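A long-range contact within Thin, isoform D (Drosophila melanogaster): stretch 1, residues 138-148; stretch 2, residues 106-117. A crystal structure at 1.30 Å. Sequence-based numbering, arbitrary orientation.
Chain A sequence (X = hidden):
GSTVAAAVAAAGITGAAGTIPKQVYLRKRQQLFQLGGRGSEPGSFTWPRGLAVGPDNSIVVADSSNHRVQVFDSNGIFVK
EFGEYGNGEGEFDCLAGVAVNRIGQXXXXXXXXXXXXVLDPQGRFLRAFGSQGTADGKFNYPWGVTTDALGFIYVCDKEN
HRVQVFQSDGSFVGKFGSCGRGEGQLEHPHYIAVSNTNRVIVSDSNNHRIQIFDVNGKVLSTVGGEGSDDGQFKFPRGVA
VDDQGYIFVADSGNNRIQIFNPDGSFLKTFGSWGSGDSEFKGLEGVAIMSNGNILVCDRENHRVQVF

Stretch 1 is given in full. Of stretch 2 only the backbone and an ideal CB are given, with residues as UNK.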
# COMPACT_ATOMS: atom_id res chain seq x y z
N LYS A 138 2.73 11.56 16.22
CA LYS A 138 3.43 10.38 16.69
C LYS A 138 2.66 9.14 16.26
O LYS A 138 1.45 9.20 16.04
CB LYS A 138 3.60 10.43 18.20
CG LYS A 138 4.55 11.55 18.65
CD LYS A 138 4.94 11.41 20.09
CE LYS A 138 5.84 12.56 20.50
NZ LYS A 138 6.25 12.42 21.92
N PHE A 139 3.38 8.03 16.14
CA PHE A 139 2.83 6.81 15.57
C PHE A 139 3.05 5.61 16.49
O PHE A 139 4.01 5.54 17.27
CB PHE A 139 3.49 6.45 14.24
CG PHE A 139 3.45 7.55 13.21
CD1 PHE A 139 2.30 7.80 12.52
CD2 PHE A 139 4.56 8.31 12.93
CE1 PHE A 139 2.24 8.80 11.55
CE2 PHE A 139 4.52 9.30 11.97
CZ PHE A 139 3.34 9.55 11.29
N ASN A 140 2.19 4.62 16.32
CA ASN A 140 2.45 3.27 16.81
C ASN A 140 2.32 2.35 15.61
O ASN A 140 1.22 1.87 15.30
CB ASN A 140 1.53 2.86 17.95
CG ASN A 140 2.01 3.36 19.30
OD1 ASN A 140 3.14 3.09 19.70
ND2 ASN A 140 1.14 4.06 20.01
N TYR A 141 3.44 2.12 14.95
CA TYR A 141 3.59 1.23 13.80
C TYR A 141 2.92 1.83 12.57
O TYR A 141 1.89 1.34 12.10
CB TYR A 141 3.07 -0.19 14.07
CG TYR A 141 3.66 -0.77 15.32
CD1 TYR A 141 4.94 -1.33 15.35
CD2 TYR A 141 2.95 -0.74 16.50
CE1 TYR A 141 5.48 -1.85 16.52
CE2 TYR A 141 3.48 -1.23 17.68
CZ TYR A 141 4.73 -1.79 17.68
OH TYR A 141 5.21 -2.27 18.87
N PRO A 142 3.49 2.89 12.01
CA PRO A 142 2.98 3.38 10.73
C PRO A 142 3.18 2.31 9.67
O PRO A 142 4.23 1.67 9.60
CB PRO A 142 3.84 4.61 10.45
CG PRO A 142 5.15 4.31 11.10
CD PRO A 142 4.79 3.51 12.35
N TRP A 143 2.15 2.11 8.85
CA TRP A 143 2.14 0.99 7.92
C TRP A 143 1.96 1.52 6.50
O TRP A 143 2.93 1.90 5.85
CB TRP A 143 1.09 -0.05 8.33
CG TRP A 143 1.39 -1.42 7.76
CD1 TRP A 143 1.24 -1.81 6.46
CD2 TRP A 143 1.92 -2.55 8.45
NE1 TRP A 143 1.64 -3.11 6.30
CE2 TRP A 143 2.06 -3.59 7.50
CE3 TRP A 143 2.30 -2.79 9.77
CZ2 TRP A 143 2.56 -4.85 7.83
CZ3 TRP A 143 2.79 -4.05 10.10
CH2 TRP A 143 2.90 -5.06 9.14
N GLY A 144 0.73 1.59 5.99
CA GLY A 144 0.53 2.15 4.67
C GLY A 144 0.73 3.65 4.65
O GLY A 144 0.47 4.36 5.63
N VAL A 145 1.16 4.15 3.50
CA VAL A 145 1.34 5.57 3.26
C VAL A 145 0.97 5.87 1.81
O VAL A 145 1.23 5.06 0.91
CB VAL A 145 2.77 6.02 3.63
CG1 VAL A 145 3.82 5.35 2.76
CG2 VAL A 145 2.88 7.53 3.59
N THR A 146 0.34 7.01 1.59
CA THR A 146 0.03 7.46 0.24
C THR A 146 0.01 8.98 0.22
O THR A 146 0.13 9.64 1.25
CB THR A 146 -1.30 6.85 -0.26
OG1 THR A 146 -1.39 7.02 -1.68
CG2 THR A 146 -2.49 7.50 0.44
N THR A 147 -0.13 9.54 -0.98
CA THR A 147 -0.14 10.98 -1.17
C THR A 147 -1.26 11.37 -2.14
O THR A 147 -1.74 10.55 -2.92
CB THR A 147 1.20 11.53 -1.70
OG1 THR A 147 1.39 11.17 -3.08
CG2 THR A 147 2.36 11.04 -0.85
N ASP A 148 -1.66 12.63 -2.06
CA ASP A 148 -2.66 13.17 -2.98
C ASP A 148 -2.02 14.12 -4.00
O ASP A 148 -0.80 14.33 -4.02
CB ASP A 148 -3.83 13.80 -2.22
CG ASP A 148 -3.47 15.08 -1.48
OD1 ASP A 148 -2.41 15.67 -1.75
OD2 ASP A 148 -4.28 15.51 -0.64
N UNK A 106 10.15 9.72 -2.72
CA UNK A 106 9.77 8.48 -2.05
C UNK A 106 9.34 8.78 -0.62
O UNK A 106 10.05 9.47 0.11
CB UNK A 106 10.92 7.48 -2.07
N UNK A 107 8.18 8.27 -0.25
CA UNK A 107 7.63 8.42 1.10
C UNK A 107 7.59 7.02 1.70
O UNK A 107 6.91 6.14 1.17
CB UNK A 107 6.25 9.07 1.09
N UNK A 108 8.28 6.83 2.83
CA UNK A 108 8.44 5.51 3.43
C UNK A 108 7.88 5.51 4.84
O UNK A 108 8.22 6.38 5.66
CB UNK A 108 9.91 5.09 3.44
N UNK A 109 7.04 4.52 5.14
CA UNK A 109 6.59 4.28 6.51
C UNK A 109 7.59 3.35 7.17
O UNK A 109 7.67 2.15 6.87
CB UNK A 109 5.18 3.69 6.55
N UNK A 110 8.38 3.91 8.08
CA UNK A 110 9.52 3.22 8.69
C UNK A 110 9.03 2.58 9.99
O UNK A 110 9.23 3.08 11.09
CB UNK A 110 10.69 4.18 8.95
N UNK A 111 8.38 1.42 9.83
CA UNK A 111 7.53 0.78 10.82
C UNK A 111 8.13 0.78 12.23
O UNK A 111 7.52 1.31 13.17
CB UNK A 111 7.24 -0.66 10.39
N UNK A 112 9.29 0.14 12.41
CA UNK A 112 9.83 -0.07 13.76
C UNK A 112 10.60 1.14 14.29
O UNK A 112 10.98 1.15 15.46
CB UNK A 112 10.75 -1.30 13.77
N UNK A 113 10.80 2.16 13.47
CA UNK A 113 11.26 3.45 13.96
C UNK A 113 10.11 4.43 14.18
O UNK A 113 10.35 5.56 14.60
CB UNK A 113 12.27 4.05 12.98
N UNK A 114 8.87 4.02 13.90
CA UNK A 114 7.69 4.83 14.19
C UNK A 114 7.83 6.23 13.62
O UNK A 114 7.57 7.24 14.29
CB UNK A 114 7.45 4.90 15.70
N UNK A 115 8.18 6.30 12.34
CA UNK A 115 8.39 7.57 11.67
C UNK A 115 8.14 7.39 10.18
O UNK A 115 8.11 6.27 9.66
CB UNK A 115 9.80 8.10 11.93
N UNK A 116 7.99 8.52 9.50
CA UNK A 116 7.95 8.61 8.05
C UNK A 116 9.25 9.25 7.58
O UNK A 116 9.75 10.20 8.21
CB UNK A 116 6.73 9.41 7.57
N UNK A 117 9.78 8.76 6.46
CA UNK A 117 10.93 9.40 5.81
C UNK A 117 10.57 9.80 4.39
O UNK A 117 9.83 9.09 3.69
CB UNK A 117 12.14 8.47 5.81

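Position 106 begins a strand running roughly antiparallel to strand 142-147, and its ideal CB has no stretch 1 atom within 5.5 Å. Stretch 1 sets no rule there; the residue is Y106.

Position 107 points toward stretch 1, its ideal CB 4.5 Å from CG2 of V145 and 4.8 Å from CG2 of T147. Methyl groups on one side and room to fill call for a medium aliphatic residue: valine, leucine or isoleucine. It is I107, whose CG2 packs 3.6 Å from V145 CG2 while its CG1 lies 3.9 Å from T147 CG2.

Position 108 points away, so stretch 1 leaves it free; it is I108. Position 109 turns back toward stretch 1, and here space is scarce: the ideal CB stands just 3.0 Å from W143 O, and the same ideal CB is 3.8 Å from P142 O. Glycine or alanine fits best. A109 takes the place, its CB reaching P142 CB and V145 CG1, both at 4.3 Å.

Position 110 points away again, open to many residues. D110 serves its own stretch: its OD2 accepts hydrogen bonds from 113, 115 and 117, with a salt bridge to 115 among them.

Position 111, in a 3-10 segment, points sideways past P142 O, with the ring of W143 and that of Y141 farther out. A long, flexible chain would suit, whether lysine, arginine, glutamine or methionine. R111 extends with chi1 to chi3 all t, and W143 CZ3 lies over one face of its guanidinium, 3.4 Å from NE.

Positions 112 and 113 point away, and many residues would do. Y112 still brings its ring edge back, CD1 lying 3.9 Å from CE1 of Y141; N113 binds D110 OD2 through ND2.

Position 114 has phi/psi of 52/51, a left-handed conformation in which glycine, asparagine or aspartate would be comfortable. Yet the backbone N of Y141 lies 4.9 Å from the ideal CB, offering a donor, and an aromatic ring stands beyond, so a side chain with an acceptor, flat if possible, has more to gain. H114 meets both demands: Y141 N donates to its ND1 at 3.0 Å, and its edge points toward the face of the Y141 ring.

Position 115 points away, unconstrained; R115 NE bridges D110 OD2 at 2.9 Å. Position 116 points sideways, its ideal CB 4.9 Å from CE2 of F139, favoring a branched or long apolar chain. I116 sets CG1 3.8 Å from F139 CZ and CD1 4.1 Å from P142 CB. Position 117 is out of reach, and Q117 turns NE2 to D110 OD2.

Stretch 2 106-117: YIIADRYNHRIQ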
# COMPACT_ATOMS: atom_id res chain seq x y z
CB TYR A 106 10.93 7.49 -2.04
CG TYR A 106 11.36 7.05 -3.42
CD1 TYR A 106 10.75 5.99 -4.04
CD2 TYR A 106 12.35 7.73 -4.11
CE1 TYR A 106 11.12 5.59 -5.31
CE2 TYR A 106 12.73 7.35 -5.38
CZ TYR A 106 12.11 6.27 -5.98
OH TYR A 106 12.45 5.86 -7.26
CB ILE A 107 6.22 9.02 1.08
CG1 ILE A 107 6.08 10.16 0.06
CG2 ILE A 107 5.78 9.38 2.48
CD1 ILE A 107 6.97 11.32 0.29
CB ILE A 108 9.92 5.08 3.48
CG1 ILE A 108 10.42 4.62 2.11
CG2 ILE A 108 10.13 3.92 4.46
CD1 ILE A 108 10.66 5.66 1.18
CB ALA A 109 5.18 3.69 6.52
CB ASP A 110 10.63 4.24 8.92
CG ASP A 110 11.93 3.61 9.31
OD1 ASP A 110 12.02 2.36 9.33
OD2 ASP A 110 12.88 4.39 9.59
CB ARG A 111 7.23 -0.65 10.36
CG ARG A 111 6.38 -1.47 11.30
CD ARG A 111 6.32 -2.92 10.80
NE ARG A 111 5.73 -3.85 11.76
CZ ARG A 111 5.86 -5.17 11.71
NH1 ARG A 111 6.56 -5.73 10.73
NH2 ARG A 111 5.29 -5.94 12.63
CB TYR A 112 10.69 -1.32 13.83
CG TYR A 112 9.95 -2.65 13.89
CD1 TYR A 112 8.72 -2.81 14.52
CD2 TYR A 112 10.54 -3.78 13.33
CE1 TYR A 112 8.08 -4.07 14.58
CE2 TYR A 112 9.93 -5.01 13.38
CZ TYR A 112 8.71 -5.15 13.99
OH TYR A 112 8.16 -6.41 14.02
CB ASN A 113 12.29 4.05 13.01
CG ASN A 113 13.59 3.28 13.03
OD1 ASN A 113 14.08 2.86 14.10
ND2 ASN A 113 14.18 3.10 11.87
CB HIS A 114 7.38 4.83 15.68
CG HIS A 114 7.24 3.45 16.22
ND1 HIS A 114 6.06 2.74 16.18
CD2 HIS A 114 8.16 2.62 16.77
CE1 HIS A 114 6.25 1.54 16.70
NE2 HIS A 114 7.52 1.44 17.07
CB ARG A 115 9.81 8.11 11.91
CG ARG A 115 10.88 7.26 11.27
CD ARG A 115 12.29 7.71 11.61
NE ARG A 115 13.30 6.81 11.05
CZ ARG A 115 14.61 6.97 11.16
NH1 ARG A 115 15.10 8.05 11.77
NH2 ARG A 115 15.44 6.06 10.66
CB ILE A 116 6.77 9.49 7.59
CG1 ILE A 116 5.43 8.99 8.15
CG2 ILE A 116 6.73 9.58 6.06
CD1 ILE A 116 5.12 7.56 7.87
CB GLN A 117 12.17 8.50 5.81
CG GLN A 117 12.69 8.19 7.19
CD GLN A 117 14.05 7.55 7.16
OE1 GLN A 117 15.01 8.12 6.65
NE2 GLN A 117 14.14 6.34 7.69
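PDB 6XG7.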